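Long-range contacts in alginate lyase (Bacteroides ovatus, PDB 3NNB), which probably cleaves the brown-algal polysaccharide alginate by beta-elimination: residues S170-I175 against T231-Y236; M142-T147 against K196-Q201; K106-L111 against D176-M181; N99-M104 against I166-F171. One frame throughout, in Å; residues are numbered along the deposited sequence.

Interaction 1 (S170-I175 against T231-Y236)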
loop_
_atom_site.group_PDB
_atom_site.type_symbol
_atom_site.label_atom_id
_atom_site.label_comp_id
_atom_site.label_asym_id
_atom_site.label_seq_id
_atom_site.Cartn_x
_atom_site.Cartn_y
_atom_site.Cartn_z
ATOM N N SER A 170 -2.866 1.576 0.127
ATOM C CA SER A 170 -3.523 0.394 -0.442
ATOM C C SER A 170 -4.422 0.677 -1.663
ATOM O O SER A 170 -4.761 -0.261 -2.401
ATOM C CB SER A 170 -4.313 -0.392 0.611
ATOM O OG SER A 170 -5.437 0.326 1.040
ATOM N N PHE A 171 -4.758 1.949 -1.925
ATOM C CA PHE A 171 -5.501 2.273 -3.126
ATOM C C PHE A 171 -4.695 1.931 -4.384
ATOM O O PHE A 171 -5.262 1.696 -5.458
ATOM C CB PHE A 171 -5.912 3.743 -3.142
ATOM C CG PHE A 171 -7.031 4.104 -2.211
ATOM C CD1 PHE A 171 -7.621 3.206 -1.319
ATOM C CD2 PHE A 171 -7.479 5.415 -2.207
ATOM C CE1 PHE A 171 -8.682 3.618 -0.483
ATOM C CE2 PHE A 171 -8.511 5.802 -1.383
ATOM C CZ PHE A 171 -9.112 4.899 -0.522
ATOM N N THR A 172 -3.374 1.875 -4.260
ATOM C CA THR A 172 -2.521 1.487 -5.396
ATOM C C THR A 172 -2.890 0.097 -5.899
ATOM O O THR A 172 -3.055 -0.123 -7.114
ATOM C CB THR A 172 -1.027 1.591 -5.068
ATOM O OG1 THR A 172 -0.696 0.727 -3.971
ATOM C CG2 THR A 172 -0.621 3.088 -4.840
ATOM N N GLU A 173 -3.072 -0.830 -4.972
ATOM C CA GLU A 173 -3.484 -2.178 -5.257
ATOM C C GLU A 173 -4.980 -2.280 -5.580
ATOM O O GLU A 173 -5.373 -2.977 -6.509
ATOM C CB GLU A 173 -3.143 -3.083 -4.051
ATOM C CG GLU A 173 -3.494 -4.494 -4.246
ATOM C CD GLU A 173 -2.976 -5.421 -3.125
ATOM O OE1 GLU A 173 -2.518 -4.893 -2.103
ATOM O OE2 GLU A 173 -3.125 -6.664 -3.299
HETATM N N MSE A 174 -5.816 -1.567 -4.811
HETATM C CA MSE A 174 -7.245 -1.530 -5.080
HETATM C C MSE A 174 -7.581 -1.166 -6.527
HETATM O O MSE A 174 -8.486 -1.725 -7.118
HETATM C CB MSE A 174 -7.925 -0.552 -4.127
HETATM C CG MSE A 174 -9.413 -0.711 -4.126
HETATM SE SE MSE A 174 -10.351 0.664 -3.129
HETATM C CE MSE A 174 -10.052 2.069 -4.373
ATOM N N ILE A 175 -6.816 -0.236 -7.091
ATOM C CA ILE A 175 -7.042 0.198 -8.460
ATOM C C ILE A 175 -6.852 -0.997 -9.409
ATOM O O ILE A 175 -7.649 -1.178 -10.333
ATOM C CB ILE A 175 -6.127 1.362 -8.851
ATOM C CG1 ILE A 175 -6.722 2.670 -8.286
ATOM C CG2 ILE A 175 -5.921 1.400 -10.397
ATOM C CD1 ILE A 175 -5.712 3.861 -8.288
ATOM N N THR A 231 2.008 8.330 -8.939
ATOM C CA THR A 231 2.233 7.656 -10.231
ATOM C C THR A 231 1.055 6.741 -10.554
ATOM O O THR A 231 0.494 6.793 -11.649
ATOM C CB THR A 231 3.539 6.916 -10.233
ATOM O OG1 THR A 231 4.607 7.841 -10.003
ATOM C CG2 THR A 231 3.786 6.224 -11.605
ATOM N N ALA A 232 0.674 5.897 -9.590
ATOM C CA ALA A 232 -0.425 4.973 -9.810
ATOM C C ALA A 232 -1.746 5.719 -10.083
ATOM O O ALA A 232 -2.523 5.304 -10.963
ATOM C CB ALA A 232 -0.607 4.083 -8.577
ATOM N N TYR A 233 -2.028 6.783 -9.322
ATOM C CA TYR A 233 -3.319 7.495 -9.469
ATOM C C TYR A 233 -3.312 8.282 -10.780
ATOM O O TYR A 233 -4.337 8.353 -11.461
ATOM C CB TYR A 233 -3.639 8.381 -8.275
ATOM C CG TYR A 233 -3.570 7.627 -6.962
ATOM C CD1 TYR A 233 -3.701 6.271 -6.912
ATOM C CD2 TYR A 233 -3.309 8.294 -5.756
ATOM C CE1 TYR A 233 -3.571 5.569 -5.686
ATOM C CE2 TYR A 233 -3.231 7.638 -4.575
ATOM C CZ TYR A 233 -3.324 6.264 -4.525
ATOM O OH TYR A 233 -3.139 5.585 -3.334
ATOM N N ALA A 234 -2.145 8.808 -11.153
ATOM C CA ALA A 234 -2.007 9.484 -12.450
ATOM C C ALA A 234 -2.341 8.513 -13.584
ATOM O O ALA A 234 -3.093 8.858 -14.503
ATOM C CB ALA A 234 -0.559 10.075 -12.613
ATOM N N LEU A 235 -1.811 7.284 -13.524
ATOM C CA LEU A 235 -2.045 6.309 -14.600
ATOM C C LEU A 235 -3.517 5.933 -14.635
ATOM O O LEU A 235 -4.100 5.861 -15.724
ATOM C CB LEU A 235 -1.198 5.041 -14.443
ATOM C CG LEU A 235 0.272 5.263 -14.770
ATOM C CD1 LEU A 235 1.125 4.070 -14.309
ATOM C CD2 LEU A 235 0.422 5.448 -16.305
ATOM N N TYR A 236 -4.136 5.727 -13.469
ATOM C CA TYR A 236 -5.544 5.312 -13.443
ATOM C C TYR A 236 -6.474 6.375 -14.073
ATOM O O TYR A 236 -7.476 6.037 -14.695
ATOM C CB TYR A 236 -6.008 5.011 -12.017
ATOM C CG TYR A 236 -7.407 4.471 -11.930
ATOM C CD1 TYR A 236 -7.761 3.284 -12.589
ATOM C CD2 TYR A 236 -8.382 5.130 -11.202
ATOM C CE1 TYR A 236 -9.071 2.775 -12.525
ATOM C CE2 TYR A 236 -9.696 4.654 -11.186
ATOM C CZ TYR A 236 -10.019 3.470 -11.819
ATOM O OH TYR A 236 -11.317 2.922 -11.761
#
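In I175 the first torsion sets CG1 anti to the carbonyl carbon (chi1 -80°), which leaves CG2 anti to the backbone N; in Y236 it sets CG anti to the backbone N (chi1 -175°), and the two side chains meet between two helices. The helices, 171-180 and 221-236, belong to the largely helical alginate lyase fold, probably an alpha/alpha toroid as in relatives of its clan. They run in nearly the same direction, with segment axes 9.8 Å apart and crossing at 29°. The beta-branch of I175 separates CG2 from the arm of CG1 and CD1, and one residue serves two aromatic rings. Its CG2 lies 3.4 Å from CD1 of Y236, with CG1 over one face of that ring toward the rim, while CD1 reaches CD1 of Y233 at 3.4 Å.

Y233 reaches across to the other helix, and its OH comes to 3.3 Å from CB of F171. That hydroxyl is buried but satisfied, being hydrogen-bonded to OE1 of Q229 one helical turn earlier. Small residues suit the place where the backbones come nearest, T172 and A232, whose CA atoms are 6.0 Å apart. T172 turns OG1 to the carbonyl of Y169 and presents its methyl to the other helix, CG2 standing 3.9 Å from CB of A232.

Interaction 2 (M142-T147 against K196-Q201)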
loop_
_atom_site.group_PDB
_atom_site.type_symbol
_atom_site.label_atom_id
_atom_site.label_comp_id
_atom_site.label_asym_id
_atom_site.label_seq_id
_atom_site.Cartn_x
_atom_site.Cartn_y
_atom_site.Cartn_z
HETATM N N MSE A 142 -16.713 9.731 0.823
HETATM C CA MSE A 142 -15.509 10.407 1.296
HETATM C C MSE A 142 -15.094 11.479 0.286
HETATM O O MSE A 142 -14.966 11.198 -0.887
HETATM C CB MSE A 142 -14.373 9.416 1.502
HETATM C CG MSE A 142 -13.066 10.052 1.897
HETATM SE SE MSE A 142 -11.630 8.771 2.114
HETATM C CE MSE A 142 -10.140 9.936 1.695
ATOM N N ASN A 143 -14.885 12.707 0.749
ATOM C CA ASN A 143 -14.323 13.758 -0.117
ATOM C C ASN A 143 -12.918 13.397 -0.580
ATOM O O ASN A 143 -12.159 12.767 0.164
ATOM C CB ASN A 143 -14.394 15.112 0.559
ATOM C CG ASN A 143 -15.804 15.557 0.814
ATOM O OD1 ASN A 143 -16.708 15.245 0.034
ATOM N ND2 ASN A 143 -16.008 16.301 1.909
ATOM N N PRO A 144 -12.544 13.808 -1.802
ATOM C CA PRO A 144 -11.259 13.369 -2.350
ATOM C C PRO A 144 -10.070 14.256 -1.916
ATOM O O PRO A 144 -9.454 14.940 -2.737
ATOM C CB PRO A 144 -11.491 13.420 -3.872
ATOM C CG PRO A 144 -12.466 14.505 -4.016
ATOM C CD PRO A 144 -13.401 14.401 -2.852
ATOM N N HIS A 145 -9.766 14.195 -0.619
ATOM C CA HIS A 145 -8.614 14.871 -0.018
ATOM C C HIS A 145 -8.349 14.287 1.355
ATOM O O HIS A 145 -9.195 13.630 1.934
ATOM C CB HIS A 145 -8.846 16.369 0.111
ATOM C CG HIS A 145 -9.884 16.734 1.120
ATOM N ND1 HIS A 145 -9.594 16.889 2.468
ATOM C CD2 HIS A 145 -11.205 16.972 0.984
ATOM C CE1 HIS A 145 -10.697 17.216 3.108
ATOM N NE2 HIS A 145 -11.689 17.260 2.237
ATOM N N LEU A 146 -7.148 14.534 1.866
ATOM C CA LEU A 146 -6.747 14.062 3.183
ATOM C C LEU A 146 -6.207 15.246 4.020
ATOM O O LEU A 146 -5.240 15.122 4.757
ATOM C CB LEU A 146 -5.717 12.914 3.056
ATOM C CG LEU A 146 -6.353 11.552 2.697
ATOM C CD1 LEU A 146 -6.419 11.447 1.182
ATOM C CD2 LEU A 146 -5.561 10.404 3.258
ATOM N N THR A 147 -6.914 16.387 3.987
ATOM C CA THR A 147 -6.565 17.516 4.828
ATOM C C THR A 147 -6.537 17.154 6.308
ATOM O O THR A 147 -5.720 17.715 7.069
ATOM C CB THR A 147 -7.508 18.714 4.537
ATOM O OG1 THR A 147 -7.368 19.030 3.156
ATOM C CG2 THR A 147 -7.133 19.949 5.418
ATOM N N LYS A 196 -12.793 7.190 -11.553
ATOM C CA LYS A 196 -11.728 7.976 -12.195
ATOM C C LYS A 196 -11.858 9.461 -11.823
ATOM O O LYS A 196 -10.850 10.138 -11.624
ATOM C CB LYS A 196 -11.753 7.793 -13.702
ATOM C CG LYS A 196 -11.302 6.410 -14.107
ATOM C CD LYS A 196 -11.451 6.148 -15.614
ATOM C CE LYS A 196 -10.393 6.851 -16.457
ATOM N NZ LYS A 196 -10.685 8.301 -16.641
ATOM N N GLU A 197 -13.086 9.966 -11.718
ATOM C CA GLU A 197 -13.314 11.370 -11.323
ATOM C C GLU A 197 -12.864 11.618 -9.878
ATOM O O GLU A 197 -12.246 12.625 -9.587
ATOM C CB GLU A 197 -14.776 11.786 -11.526
ATOM C CG GLU A 197 -15.117 12.042 -13.010
ATOM C CD GLU A 197 -16.564 12.444 -13.269
ATOM O OE1 GLU A 197 -17.365 12.469 -12.325
ATOM O OE2 GLU A 197 -16.886 12.737 -14.438
ATOM N N TRP A 198 -13.152 10.672 -8.979
ATOM C CA TRP A 198 -12.675 10.789 -7.587
ATOM C C TRP A 198 -11.147 10.844 -7.530
ATOM O O TRP A 198 -10.572 11.745 -6.902
ATOM C CB TRP A 198 -13.207 9.636 -6.732
ATOM C CG TRP A 198 -13.029 9.853 -5.259
ATOM C CD1 TRP A 198 -13.982 10.332 -4.393
ATOM C CD2 TRP A 198 -11.885 9.545 -4.458
ATOM N NE1 TRP A 198 -13.490 10.384 -3.138
ATOM C CE2 TRP A 198 -12.211 9.900 -3.132
ATOM C CE3 TRP A 198 -10.639 8.991 -4.720
ATOM C CZ2 TRP A 198 -11.333 9.748 -2.089
ATOM C CZ3 TRP A 198 -9.766 8.838 -3.678
ATOM C CH2 TRP A 198 -10.122 9.214 -2.371
ATOM N N PHE A 199 -10.473 9.913 -8.221
ATOM C CA PHE A 199 -9.018 9.870 -8.204
ATOM C C PHE A 199 -8.445 11.100 -8.929
ATOM O O PHE A 199 -7.373 11.541 -8.600
ATOM C CB PHE A 199 -8.482 8.549 -8.781
ATOM C CG PHE A 199 -8.415 7.455 -7.752
ATOM C CD1 PHE A 199 -7.341 7.402 -6.852
ATOM C CD2 PHE A 199 -9.478 6.537 -7.591
ATOM C CE1 PHE A 199 -7.294 6.453 -5.872
ATOM C CE2 PHE A 199 -9.415 5.594 -6.591
ATOM C CZ PHE A 199 -8.319 5.552 -5.727
ATOM N N THR A 200 -9.145 11.640 -9.923
ATOM C CA THR A 200 -8.664 12.855 -10.637
ATOM C C THR A 200 -8.630 14.009 -9.640
ATOM O O THR A 200 -7.654 14.748 -9.588
ATOM C CB THR A 200 -9.563 13.204 -11.829
ATOM O OG1 THR A 200 -9.472 12.180 -12.847
ATOM C CG2 THR A 200 -9.201 14.552 -12.399
ATOM N N GLN A 201 -9.695 14.139 -8.835
ATOM C CA GLN A 201 -9.765 15.148 -7.807
ATOM C C GLN A 201 -8.739 14.962 -6.718
ATOM O O GLN A 201 -8.103 15.903 -6.263
ATOM C CB GLN A 201 -11.143 15.241 -7.227
ATOM C CG GLN A 201 -12.135 15.842 -8.181
ATOM C CD GLN A 201 -13.520 15.908 -7.540
ATOM O OE1 GLN A 201 -14.242 14.938 -7.529
ATOM N NE2 GLN A 201 -13.861 17.044 -6.988
#
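The indole N-H of W198 is bonded to the backbone carbonyl of M142, NE1 to O at 2.8 Å, in an almost straight hydrogen bond of 175° at hydrogen. The oxygen lies in the indole plane, whereas the donor is tilted by 26° from the plane of the carbonyl. In this mainly helical fold, probably an alpha/alpha toroid as in related lyases, the bond fastens the irregular chain before strand 148-151 to helix 189-208. Tryptophan suits the site because it offers a polar edge and broad apolar faces together. Its first torsion sets CG anti to the backbone N (chi1 -167°); from there the indole lies against the loop, and P144 settles on one face of it, CB standing 3.7 Å from the centroid of the five-membered ring in a CH-pi contact. P144 is also the centre of an inverse gamma turn, a backbone shape that proline accepts readily. An alanine in place of W198 would probably leave the carbonyl of M142 without its indole donor and open a gap beneath P144.

Beyond the pyrrole part of the indole, the selenomethionine M142 brings its methyl CE to 4.0 Å from CZ2. F135 of helix 121-136 meets the same tryptophan edge-to-face. Q201, which is exposed, contributes mainly its aliphatic base, with CB 3.6 Å from CG of P144.

Interaction 3 (K106-L111 against D176-M181)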
loop_
_atom_site.group_PDB
_atom_site.type_symbol
_atom_site.label_atom_id
_atom_site.label_comp_id
_atom_site.label_asym_id
_atom_site.label_seq_id
_atom_site.Cartn_x
_atom_site.Cartn_y
_atom_site.Cartn_z
ATOM N N LYS A 106 -9.462 -3.457 1.533
ATOM C CA LYS A 106 -9.185 -4.892 1.548
ATOM C C LYS A 106 -10.320 -5.685 0.933
ATOM O O LYS A 106 -10.096 -6.632 0.182
ATOM C CB LYS A 106 -8.892 -5.379 2.951
ATOM C CG LYS A 106 -7.577 -4.886 3.457
ATOM C CD LYS A 106 -7.236 -5.533 4.815
ATOM C CE LYS A 106 -7.731 -4.750 5.989
ATOM N NZ LYS A 106 -6.936 -5.121 7.204
ATOM N N ALA A 107 -11.547 -5.304 1.253
ATOM C CA ALA A 107 -12.733 -6.010 0.715
ATOM C C ALA A 107 -12.848 -5.869 -0.798
ATOM O O ALA A 107 -13.128 -6.831 -1.503
ATOM C CB ALA A 107 -14.033 -5.506 1.416
ATOM N N VAL A 108 -12.622 -4.676 -1.314
ATOM C CA VAL A 108 -12.733 -4.446 -2.744
ATOM C C VAL A 108 -11.647 -5.218 -3.466
ATOM O O VAL A 108 -11.898 -5.800 -4.526
ATOM C CB VAL A 108 -12.664 -2.942 -3.061
ATOM C CG1 VAL A 108 -12.428 -2.714 -4.544
ATOM C CG2 VAL A 108 -13.998 -2.238 -2.559
ATOM N N THR A 109 -10.444 -5.226 -2.878
ATOM C CA THR A 109 -9.310 -5.980 -3.437
ATOM C C THR A 109 -9.614 -7.493 -3.451
ATOM O O THR A 109 -9.459 -8.164 -4.490
ATOM C CB THR A 109 -7.988 -5.611 -2.747
ATOM O OG1 THR A 109 -7.683 -4.240 -3.075
ATOM C CG2 THR A 109 -6.841 -6.504 -3.197
ATOM N N THR A 110 -10.058 -8.031 -2.321
ATOM C CA THR A 110 -10.456 -9.427 -2.213
ATOM C C THR A 110 -11.526 -9.784 -3.263
ATOM O O THR A 110 -11.432 -10.821 -3.967
ATOM C CB THR A 110 -11.003 -9.720 -0.793
ATOM O OG1 THR A 110 -9.953 -9.520 0.167
ATOM C CG2 THR A 110 -11.564 -11.127 -0.659
ATOM N N LEU A 111 -12.573 -8.962 -3.331
ATOM C CA LEU A 111 -13.698 -9.213 -4.215
ATOM C C LEU A 111 -13.326 -9.118 -5.678
ATOM O O LEU A 111 -13.786 -9.916 -6.487
ATOM C CB LEU A 111 -14.892 -8.306 -3.886
ATOM C CG LEU A 111 -15.502 -8.665 -2.494
ATOM C CD1 LEU A 111 -16.313 -7.442 -1.947
ATOM C CD2 LEU A 111 -16.363 -9.993 -2.528
ATOM N N ASP A 176 -5.822 -1.805 -9.175
ATOM C CA ASP A 176 -5.625 -3.013 -9.995
ATOM C C ASP A 176 -6.808 -3.969 -9.871
ATOM O O ASP A 176 -7.257 -4.560 -10.890
ATOM C CB ASP A 176 -4.325 -3.732 -9.683
ATOM C CG ASP A 176 -3.108 -3.047 -10.263
ATOM O OD1 ASP A 176 -3.244 -2.057 -11.026
ATOM O OD2 ASP A 176 -2.014 -3.501 -9.923
ATOM N N ALA A 177 -7.341 -4.113 -8.668
ATOM C CA ALA A 177 -8.520 -4.987 -8.459
ATOM C C ALA A 177 -9.727 -4.424 -9.212
ATOM O O ALA A 177 -10.506 -5.195 -9.780
ATOM C CB ALA A 177 -8.807 -5.139 -6.965
HETATM N N MSE A 178 -9.896 -3.096 -9.240
HETATM C CA MSE A 178 -10.975 -2.467 -10.037
HETATM C C MSE A 178 -10.798 -2.742 -11.539
HETATM O O MSE A 178 -11.741 -3.146 -12.245
HETATM C CB MSE A 178 -11.114 -0.975 -9.770
HETATM C CG MSE A 178 -11.478 -0.681 -8.321
HETATM SE SE MSE A 178 -12.076 1.128 -8.015
HETATM C CE MSE A 178 -10.445 2.016 -8.466
ATOM N N THR A 179 -9.566 -2.598 -12.008
ATOM C CA THR A 179 -9.245 -2.909 -13.399
ATOM C C THR A 179 -9.651 -4.326 -13.764
ATOM O O THR A 179 -10.253 -4.557 -14.828
ATOM C CB THR A 179 -7.756 -2.615 -13.732
ATOM O OG1 THR A 179 -7.477 -1.228 -13.527
ATOM C CG2 THR A 179 -7.410 -3.012 -15.177
ATOM N N LEU A 180 -9.323 -5.259 -12.880
ATOM C CA LEU A 180 -9.615 -6.701 -13.041
ATOM C C LEU A 180 -11.123 -7.015 -13.118
ATOM O O LEU A 180 -11.524 -8.033 -13.696
ATOM C CB LEU A 180 -8.925 -7.511 -11.944
ATOM C CG LEU A 180 -7.412 -7.623 -11.970
ATOM C CD1 LEU A 180 -6.943 -8.355 -10.725
ATOM C CD2 LEU A 180 -6.901 -8.277 -13.274
HETATM N N MSE A 181 -11.936 -6.139 -12.541
HETATM C CA MSE A 181 -13.407 -6.216 -12.543
HETATM C C MSE A 181 -14.145 -5.437 -13.605
HETATM O O MSE A 181 -15.378 -5.478 -13.623
HETATM C CB MSE A 181 -13.931 -5.645 -11.191
HETATM C CG MSE A 181 -13.884 -6.547 -10.135
HETATM SE SE MSE A 181 -14.829 -5.572 -8.701
HETATM C CE MSE A 181 -13.386 -4.472 -7.919
#
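A177 and T109 mark the point where helices 171-180 and 98-118 come nearest, with their CA atoms 5.2 Å apart. The two run in a broadly parallel sense, crossing at 38° with segment axes 8.6 Å apart, within the helical core of what is probably an alpha/alpha toroid. Alanine suits this place because its lone methyl fits where the backbones are close: CB points at the other helix and lies 3.7 Å from CA of T109. The threonine keeps its bulk out of the way, its CB directed away from A177. With OG1 anti to the carbonyl carbon (chi1 -67°), its hydroxyl is beside its own backbone N, where it bonds to the carbonyl of S105 one turn earlier. A buried polar group is thereby satisfied within its own helix.

To one side of this close point the packing passes to longer side chains. Methyl CG1 of V108 faces two selenomethionines, at 4.4 Å from CG of M178 and 3.9 Å from CE of M181. The unbranched chain of M181 is extended to SE and then bends, chi3 being -85°, which turns its methyl toward V108; the two side chains cross at about a right angle. The side chain of M181 is about 7 Å from the bound sodium ion, and its carbonyl accepts a bond from the hydroxyl of S184, a sodium-site residue together with E182 and F187. The same bent methyl, CE of M181, also lies 3.9 Å from the backbone O of V108.

Interaction 4 (N99-M104 against I166-F171)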
loop_
_atom_site.group_PDB
_atom_site.type_symbol
_atom_site.label_atom_id
_atom_site.label_comp_id
_atom_site.label_asym_id
_atom_site.label_seq_id
_atom_site.Cartn_x
_atom_site.Cartn_y
_atom_site.Cartn_z
ATOM N N ASN A 99 -9.482 2.477 10.017
ATOM C CA ASN A 99 -9.808 1.035 9.941
ATOM C C ASN A 99 -10.987 0.737 9.045
ATOM O O ASN A 99 -11.004 -0.292 8.393
ATOM C CB ASN A 99 -9.967 0.426 11.346
ATOM C CG ASN A 99 -8.612 0.350 12.108
ATOM O OD1 ASN A 99 -7.547 0.401 11.487
ATOM N ND2 ASN A 99 -8.670 0.226 13.450
ATOM N N LYS A 100 -11.944 1.644 8.957
ATOM C CA LYS A 100 -13.038 1.492 8.007
ATOM C C LYS A 100 -12.508 1.571 6.571
ATOM O O LYS A 100 -12.880 0.758 5.717
ATOM C CB LYS A 100 -14.141 2.537 8.218
ATOM C CG LYS A 100 -14.920 2.543 9.557
ATOM C CD LYS A 100 -15.424 1.231 9.985
ATOM C CE LYS A 100 -16.508 1.377 11.120
ATOM N NZ LYS A 100 -17.947 1.333 10.582
ATOM N N LEU A 101 -11.626 2.542 6.305
ATOM C CA LEU A 101 -11.014 2.647 4.991
ATOM C C LEU A 101 -10.259 1.342 4.665
ATOM O O LEU A 101 -10.334 0.848 3.527
ATOM C CB LEU A 101 -10.099 3.882 4.931
ATOM C CG LEU A 101 -9.498 4.148 3.520
ATOM C CD1 LEU A 101 -9.400 5.642 3.205
ATOM C CD2 LEU A 101 -8.139 3.446 3.441
ATOM N N GLY A 102 -9.467 0.854 5.636
ATOM C CA GLY A 102 -8.734 -0.390 5.459
ATOM C C GLY A 102 -9.659 -1.552 5.128
ATOM O O GLY A 102 -9.357 -2.367 4.256
ATOM N N ASP A 103 -10.745 -1.674 5.885
ATOM C CA ASP A 103 -11.687 -2.789 5.686
ATOM C C ASP A 103 -12.268 -2.718 4.274
ATOM O O ASP A 103 -12.421 -3.746 3.604
ATOM C CB ASP A 103 -12.854 -2.726 6.666
ATOM C CG ASP A 103 -12.477 -3.165 8.069
ATOM O OD1 ASP A 103 -11.422 -3.784 8.270
ATOM O OD2 ASP A 103 -13.286 -2.846 8.952
HETATM N N MSE A 104 -12.636 -1.503 3.853
HETATM C CA MSE A 104 -13.213 -1.271 2.522
HETATM C C MSE A 104 -12.222 -1.631 1.430
HETATM O O MSE A 104 -12.521 -2.393 0.512
HETATM C CB MSE A 104 -13.681 0.193 2.408
HETATM C CG MSE A 104 -14.354 0.603 1.053
HETATM SE SE MSE A 104 -13.100 0.868 -0.389
HETATM C CE MSE A 104 -12.041 2.289 0.390
ATOM N N ILE A 166 -0.107 8.248 3.814
ATOM C CA ILE A 166 0.206 6.818 3.860
ATOM C C ILE A 166 -1.065 5.986 4.088
ATOM O O ILE A 166 -1.100 4.811 3.727
ATOM C CB ILE A 166 1.345 6.499 4.895
ATOM C CG1 ILE A 166 2.115 5.221 4.524
ATOM C CG2 ILE A 166 0.789 6.367 6.352
ATOM C CD1 ILE A 166 2.971 5.330 3.279
ATOM N N ASP A 167 -2.078 6.572 4.732
ATOM C CA ASP A 167 -3.311 5.838 5.065
ATOM C C ASP A 167 -3.953 5.189 3.839
ATOM O O ASP A 167 -4.614 4.156 3.960
ATOM C CB ASP A 167 -4.361 6.748 5.707
ATOM C CG ASP A 167 -3.990 7.230 7.117
ATOM O OD1 ASP A 167 -2.830 7.061 7.538
ATOM O OD2 ASP A 167 -4.871 7.829 7.781
ATOM N N ILE A 168 -3.815 5.822 2.661
ATOM C CA ILE A 168 -4.490 5.352 1.460
ATOM C C ILE A 168 -3.586 4.610 0.518
ATOM O O ILE A 168 -3.932 4.375 -0.623
ATOM C CB ILE A 168 -5.208 6.510 0.701
ATOM C CG1 ILE A 168 -4.269 7.658 0.302
ATOM C CG2 ILE A 168 -6.407 6.990 1.525
ATOM C CD1 ILE A 168 -4.817 8.503 -0.915
ATOM N N TYR A 169 -2.380 4.242 0.980
ATOM C CA TYR A 169 -1.416 3.584 0.091
ATOM C C TYR A 169 -2.024 2.321 -0.589
ATOM O O TYR A 169 -1.711 2.044 -1.750
ATOM C CB TYR A 169 -0.143 3.207 0.822
ATOM C CG TYR A 169 0.939 2.713 -0.130
ATOM C CD1 TYR A 169 1.798 3.618 -0.733
ATOM C CD2 TYR A 169 1.057 1.364 -0.465
ATOM C CE1 TYR A 169 2.757 3.198 -1.632
ATOM C CE2 TYR A 169 2.020 0.933 -1.361
ATOM C CZ TYR A 169 2.866 1.870 -1.942
ATOM O OH TYR A 169 3.822 1.427 -2.864
ATOM N N SER A 170 -2.866 1.576 0.127
ATOM C CA SER A 170 -3.523 0.394 -0.442
ATOM C C SER A 170 -4.422 0.677 -1.663
ATOM O O SER A 170 -4.761 -0.261 -2.401
ATOM C CB SER A 170 -4.313 -0.392 0.611
ATOM O OG SER A 170 -5.437 0.326 1.040
ATOM N N PHE A 171 -4.758 1.949 -1.925
ATOM C CA PHE A 171 -5.501 2.273 -3.126
ATOM C C PHE A 171 -4.695 1.931 -4.384
ATOM O O PHE A 171 -5.262 1.696 -5.458
ATOM C CB PHE A 171 -5.912 3.743 -3.142
ATOM C CG PHE A 171 -7.031 4.104 -2.211
ATOM C CD1 PHE A 171 -7.621 3.206 -1.319
ATOM C CD2 PHE A 171 -7.479 5.415 -2.207
ATOM C CE1 PHE A 171 -8.682 3.618 -0.483
ATOM C CE2 PHE A 171 -8.511 5.802 -1.383
ATOM C CZ PHE A 171 -9.112 4.899 -0.522
#
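The side chains of L101 and M104, one turn apart on helix 98-118, each cross that of F171 at about a right angle. L101 has CG anti to the backbone N (chi1 -175°), and from there the fork of its two methyls divides its contacts. CD1 lies 3.7 Å from CG2 of I168 and 3.8 Å from CZ of F171, while CD2 is 3.6 Å from the backbone O of D167. The flexible chain of M104 bends twice, bringing CE to 3.7 Å from CE1 of F171. CB of I168 lies over one face of that ring, toward its rim. The type I turn from I168 to F171, closed by F171 N bonding to I168 O, thus brings its two apolar end residues together against the helix. An alanine in place of L101 would probably leave CG2 of I168 and CZ of F171 without the leucine methyls and open a gap between them and helix 98-118.

The acid group of D167, just before the turn, bonds to Y63 and to S65 and Q150 of strands 64-66 and 148-151. W134 of helix 121-136 packs on both L101 and M104, and W198 of helix 189-208 on F171.

In the fold
Interactions 1, 3 and 4 are buried and mainly apolar, with no hydrogen bond across any of them; interaction 2, farther from the centre of the chain, is partly exposed and adds an indole-to-carbonyl bond. Helix 171-180 serves interactions 1 and 3, packing on helix 221-236 in the first and helix 98-118 in the second. Interaction 4 uses helix 98-118 again, against the turn that leads into helix 171-180, and shares S170 and F171 with interaction 1. Aromatic rings and branched chains fill interactions 1 and 4, while small residues bring the helices closer in interaction 3. F199, on the helix of interaction 2, touches F171, I175 and Y233 and joins that outer contact to the core.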